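Local coordinates for DNA repair and telomere maintenance protein nbs1 (Schizosaccharomyces pombe, PDB 3HUF) that works within the MRN complex in DNA double-strand break repair and telomere maintenance, its FHA and BRCT domains binding phosphorylated partners such as Ctp1, at residues I118-P123 against H150-R155; S127-N132 against Y180-S185. All coordinates share one frame; numbering follows the deposited sequence.

Contact 1 (I118-P123 against H150-R155); sequences IQFDNP and HFVMNR
Ile118, Gln119 and Phe120 pair in parallel register with His150, Phe151 and Val152, joining the two central strands of the four-stranded parallel sheet of the first BRCT domain. Two good backbone bonds hold them: Gln119 N to His150 O at 2.9 Å, and Val152 N to Gln119 O at 2.8 Å and nearly straight (172°). On one face Val152 CG2 sits over the centre of the Phe120 ring in a CH-pi contact, 3.9 Å from its centroid, and presses against Ile118 CG2 at 3.4 Å. The other face carries Phe151. The Gln119 amide meets this ring at its edge, the two planes 81° apart, with Gln119 OE1 3.5 Å from Phe151 CD1, while NE2 bonds to Leu142 O; Asp121 CB lies 3.5 Å from Phe151 CZ. An alanine at Phe151 would probably leave the Gln119 amide and Asp121 CB without their ring neighbour and open a gap towards Thr165 and Ala168 of helix 163-170. Past Phe120 the strands part: Asp121 N bonds Val152 O only weakly, and a water 2.7 Å from Asp121 N also links the two. Backbone bonds and apolar packing of Ile118, Phe120 and Val152 thus hold the strands; water supplements their weak end.

Contact 2 (S127-N132 against Y180-S185); sequences SQWASN and YLQYLS
Trp129 lays its indole against Leu181, and this one large side chain reaches across between two helices whose axes come no closer than 11.1 Å. Its CB lies next to the Phe120 ring of strand 118-120. CG stands anti to the carbonyl carbon (chi1 -74°), and beyond it the indole runs towards helix 178-184. The five-membered ring comes first: Leu181 CD1 lies over its face, 3.5 Å from the centroid and 10° off the normal, a CH-pi contact in which CD1 and NE1 of the indole are the nearest ring atoms. NE1 is buried here, and the model offers it no hydrogen-bond partner. Further along, CE2 and CZ2 rest on Leu181 CB, which sits over the centre of the ring system; it lies 3.8 Å from Trp129 CZ2. At the far end the indole reaches the backbone of the other helix, with Trp129 CZ3 3.6 Å from Leu181 O and Trp129 CH2 3.8 Å from Gln182 N. Ser185 CB lies in the ring plane, 4.0 Å beyond Trp129 CZ3. Over the face opposite Leu181, towards the rim, comes NE2 of Gln128, so the indole lies between its own helical neighbour and Leu181.

A turn after Trp129, Asn132 adds a looser touch, its ND2 3.6 Å from Ser185 CB. The Ser185 hydroxyl turns back to its own segment instead, OG donating to Gln182 O at 2.7 Å. The two helices run roughly the same way, 35° apart, and pack on the same side of the parallel sheet, as the first and third helices of a BRCT domain do. Leu181 and Leu184 also touch Leu133 of helix 123-134, while Tyr180 touches helix 198-209.

How the contacts relate
Both contacts belong to the first BRCT domain, and they meet on the sheet face that carries Phe120 and Val152, covered by helices 123-134 and 178-184. Contact 1 is core: paired strands with side chains packed on both faces. Contact 2 lies nearer the surface, joins two helices mainly through side chains, and has exposed residues at its margin. Strand 118-120 leads directly into helix 123-134, so one run of chain supplies a segment to each. The Leu181 methyl CD1 connects the layers, lying 3.7 Å from Phe120 CE2 and 3.8 Å from Val152 CG1. Backbone hydrogen bonding sets contact 1 apart, whereas contact 2 rests on apolar and CH-pi packing.

Contact 1 (I118-P123 against H150-R155)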
# COMPACT_ATOMS: atom_id res chain seq x y z
N ILE A 118 1.73 2.40 -3.24
CA ILE A 118 0.68 2.76 -4.19
C ILE A 118 1.06 2.39 -5.62
O ILE A 118 2.05 2.88 -6.16
CB ILE A 118 0.28 4.27 -4.07
CG1 ILE A 118 -0.37 4.56 -2.70
CG2 ILE A 118 -0.67 4.67 -5.20
CD1 ILE A 118 -0.89 5.98 -2.52
N GLN A 119 0.28 1.49 -6.23
CA GLN A 119 0.49 1.13 -7.63
C GLN A 119 -0.35 2.02 -8.52
O GLN A 119 -1.49 2.32 -8.18
CB GLN A 119 0.14 -0.34 -7.88
CG GLN A 119 0.28 -0.76 -9.37
CD GLN A 119 0.07 -2.23 -9.58
OE1 GLN A 119 -0.58 -2.88 -8.78
NE2 GLN A 119 0.63 -2.77 -10.65
N PHE A 120 0.23 2.45 -9.65
CA PHE A 120 -0.49 3.27 -10.63
C PHE A 120 -0.75 2.44 -11.86
O PHE A 120 0.03 1.55 -12.18
CB PHE A 120 0.32 4.49 -11.02
CG PHE A 120 0.28 5.59 -10.00
CD1 PHE A 120 1.04 5.50 -8.83
CD2 PHE A 120 -0.51 6.73 -10.23
CE1 PHE A 120 1.02 6.52 -7.89
CE2 PHE A 120 -0.55 7.75 -9.28
CZ PHE A 120 0.22 7.64 -8.11
N ASP A 121 -1.84 2.73 -12.55
CA ASP A 121 -2.18 1.95 -13.73
C ASP A 121 -1.61 2.57 -15.00
O ASP A 121 -1.69 1.99 -16.06
CB ASP A 121 -3.69 1.83 -13.85
CG ASP A 121 -4.10 0.65 -14.71
OD1 ASP A 121 -3.31 -0.32 -14.88
OD2 ASP A 121 -5.22 0.71 -15.23
N ASN A 122 -0.98 3.73 -14.87
CA ASN A 122 -0.65 4.53 -16.02
C ASN A 122 0.68 5.23 -15.76
O ASN A 122 0.85 5.84 -14.71
CB ASN A 122 -1.80 5.53 -16.22
CG ASN A 122 -1.62 6.44 -17.39
OD1 ASN A 122 -0.83 7.39 -17.35
ND2 ASN A 122 -2.39 6.20 -18.44
N PRO A 123 1.62 5.14 -16.71
CA PRO A 123 2.95 5.72 -16.56
C PRO A 123 2.97 7.25 -16.48
O PRO A 123 3.82 7.82 -15.79
CB PRO A 123 3.68 5.26 -17.82
CG PRO A 123 2.83 4.17 -18.41
CD PRO A 123 1.45 4.44 -18.00
N HIS A 150 -2.55 0.01 -2.18
CA HIS A 150 -3.56 0.81 -2.89
C HIS A 150 -3.23 0.85 -4.34
O HIS A 150 -2.05 0.82 -4.72
CB HIS A 150 -3.60 2.24 -2.35
CG HIS A 150 -4.04 2.34 -0.92
ND1 HIS A 150 -3.21 2.01 0.13
CD2 HIS A 150 -5.21 2.74 -0.38
CE1 HIS A 150 -3.86 2.19 1.27
NE2 HIS A 150 -5.07 2.65 0.99
N PHE A 151 -4.27 0.95 -5.17
CA PHE A 151 -4.12 0.92 -6.61
C PHE A 151 -4.88 2.09 -7.19
O PHE A 151 -6.07 2.20 -6.95
CB PHE A 151 -4.67 -0.39 -7.19
CG PHE A 151 -4.56 -0.48 -8.69
CD1 PHE A 151 -3.43 -1.00 -9.28
CD2 PHE A 151 -5.61 -0.02 -9.52
CE1 PHE A 151 -3.32 -1.08 -10.67
CE2 PHE A 151 -5.51 -0.10 -10.90
CZ PHE A 151 -4.37 -0.64 -11.48
N VAL A 152 -4.19 2.93 -7.96
CA VAL A 152 -4.82 4.08 -8.61
C VAL A 152 -5.28 3.73 -10.00
O VAL A 152 -4.45 3.59 -10.89
CB VAL A 152 -3.85 5.27 -8.76
CG1 VAL A 152 -4.62 6.51 -9.25
CG2 VAL A 152 -3.12 5.55 -7.44
N MET A 153 -6.59 3.61 -10.20
CA MET A 153 -7.13 3.37 -11.54
C MET A 153 -7.14 4.67 -12.31
O MET A 153 -7.27 5.74 -11.70
CB MET A 153 -8.55 2.81 -11.46
CG MET A 153 -9.44 3.55 -10.50
SD MET A 153 -11.21 3.30 -10.70
CE MET A 153 -11.36 1.59 -11.03
N ASN A 154 -7.02 4.59 -13.64
CA ASN A 154 -7.22 5.77 -14.49
C ASN A 154 -8.66 6.27 -14.38
O ASN A 154 -9.57 5.51 -14.01
CB ASN A 154 -6.90 5.51 -15.97
CG ASN A 154 -5.53 4.91 -16.19
OD1 ASN A 154 -4.64 5.01 -15.33
ND2 ASN A 154 -5.35 4.25 -17.35
N ARG A 155 -8.84 7.55 -14.68
CA ARG A 155 -10.17 8.15 -14.87
C ARG A 155 -11.01 7.21 -15.71
O ARG A 155 -10.68 6.94 -16.87
CB ARG A 155 -10.03 9.49 -15.59
CG ARG A 155 -11.25 10.37 -15.59
CD ARG A 155 -11.01 11.61 -16.45
NE ARG A 155 -12.18 12.46 -16.56
CZ ARG A 155 -12.36 13.58 -15.87
NH1 ARG A 155 -11.42 13.99 -15.01
NH2 ARG A 155 -13.47 14.29 -16.02
O HOH W 1 -2.95 5.20 -12.49

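Contact 2 (S127-N132 against Y180-S185)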
# COMPACT_ATOMS: atom_id res chain seq x y z
N SER A 127 4.32 9.35 -13.24
CA SER A 127 5.31 10.42 -13.34
C SER A 127 4.78 11.74 -12.79
O SER A 127 5.55 12.57 -12.29
CB SER A 127 5.73 10.63 -14.80
OG SER A 127 4.66 11.18 -15.54
N GLN A 128 3.48 11.95 -12.87
CA GLN A 128 2.92 13.19 -12.35
C GLN A 128 2.79 13.19 -10.80
O GLN A 128 3.00 14.22 -10.17
CB GLN A 128 1.62 13.53 -13.07
CG GLN A 128 0.38 13.58 -12.23
CD GLN A 128 -0.74 14.32 -12.92
OE1 GLN A 128 -0.92 14.21 -14.14
NE2 GLN A 128 -1.50 15.10 -12.16
N TRP A 129 2.50 12.03 -10.21
CA TRP A 129 2.20 11.95 -8.79
C TRP A 129 3.32 11.39 -7.90
O TRP A 129 3.27 11.55 -6.67
CB TRP A 129 0.92 11.15 -8.57
CG TRP A 129 -0.35 11.85 -8.94
CD1 TRP A 129 -1.16 11.59 -10.02
CD2 TRP A 129 -0.99 12.92 -8.21
NE1 TRP A 129 -2.25 12.44 -10.01
CE2 TRP A 129 -2.17 13.25 -8.90
CE3 TRP A 129 -0.67 13.62 -7.04
CZ2 TRP A 129 -3.03 14.27 -8.47
CZ3 TRP A 129 -1.53 14.62 -6.61
CH2 TRP A 129 -2.69 14.94 -7.32
N ALA A 130 4.32 10.73 -8.49
CA ALA A 130 5.30 9.93 -7.72
C ALA A 130 6.12 10.75 -6.72
O ALA A 130 6.22 10.38 -5.56
CB ALA A 130 6.22 9.16 -8.63
N SER A 131 6.69 11.85 -7.19
CA SER A 131 7.47 12.76 -6.35
C SER A 131 6.67 13.27 -5.14
O SER A 131 7.18 13.27 -4.02
CB SER A 131 8.02 13.91 -7.20
OG SER A 131 8.45 14.99 -6.41
N ASN A 132 5.41 13.65 -5.36
CA ASN A 132 4.46 14.03 -4.33
C ASN A 132 4.36 12.97 -3.24
O ASN A 132 4.53 13.26 -2.07
CB ASN A 132 3.07 14.23 -4.99
CG ASN A 132 2.04 14.93 -4.10
OD1 ASN A 132 1.34 14.29 -3.29
ND2 ASN A 132 1.86 16.25 -4.31
N TYR A 180 -8.57 11.09 -4.39
CA TYR A 180 -7.81 10.78 -3.19
C TYR A 180 -6.38 11.31 -3.27
O TYR A 180 -5.82 11.80 -2.28
CB TYR A 180 -7.82 9.28 -2.90
CG TYR A 180 -7.01 8.91 -1.67
CD1 TYR A 180 -7.49 9.16 -0.38
CD2 TYR A 180 -5.75 8.33 -1.80
CE1 TYR A 180 -6.73 8.81 0.75
CE2 TYR A 180 -4.99 7.99 -0.69
CZ TYR A 180 -5.49 8.22 0.58
OH TYR A 180 -4.70 7.88 1.66
N LEU A 181 -5.77 11.23 -4.46
CA LEU A 181 -4.43 11.78 -4.65
C LEU A 181 -4.42 13.28 -4.39
O LEU A 181 -3.51 13.79 -3.75
CB LEU A 181 -3.91 11.46 -6.05
CG LEU A 181 -3.76 9.97 -6.39
CD1 LEU A 181 -3.35 9.79 -7.84
CD2 LEU A 181 -2.75 9.27 -5.46
N GLN A 182 -5.45 13.98 -4.87
CA GLN A 182 -5.60 15.41 -4.61
C GLN A 182 -5.62 15.71 -3.10
O GLN A 182 -4.99 16.66 -2.64
CB GLN A 182 -6.85 15.96 -5.32
CG GLN A 182 -6.69 16.00 -6.85
CD GLN A 182 -7.96 16.43 -7.56
OE1 GLN A 182 -8.94 16.81 -6.92
NE2 GLN A 182 -7.94 16.37 -8.90
N TYR A 183 -6.34 14.88 -2.35
CA TYR A 183 -6.31 14.91 -0.90
C TYR A 183 -4.89 14.73 -0.36
O TYR A 183 -4.45 15.55 0.44
CB TYR A 183 -7.26 13.85 -0.33
CG TYR A 183 -7.13 13.59 1.16
CD1 TYR A 183 -7.40 14.59 2.08
CD2 TYR A 183 -6.77 12.33 1.64
CE1 TYR A 183 -7.29 14.35 3.46
CE2 TYR A 183 -6.66 12.08 3.01
CZ TYR A 183 -6.93 13.09 3.91
OH TYR A 183 -6.82 12.86 5.27
N LEU A 184 -4.17 13.70 -0.78
CA LEU A 184 -2.77 13.54 -0.33
C LEU A 184 -1.85 14.74 -0.61
O LEU A 184 -0.92 15.01 0.14
CB LEU A 184 -2.14 12.27 -0.89
CG LEU A 184 -2.72 10.94 -0.43
CD1 LEU A 184 -1.92 9.80 -1.02
CD2 LEU A 184 -2.74 10.85 1.10
N SER A 185 -2.13 15.48 -1.68
CA SER A 185 -1.28 16.62 -2.03
C SER A 185 -1.45 17.77 -1.02
O SER A 185 -0.70 18.75 -1.03
CB SER A 185 -1.55 17.09 -3.47
OG SER A 185 -2.76 17.80 -3.57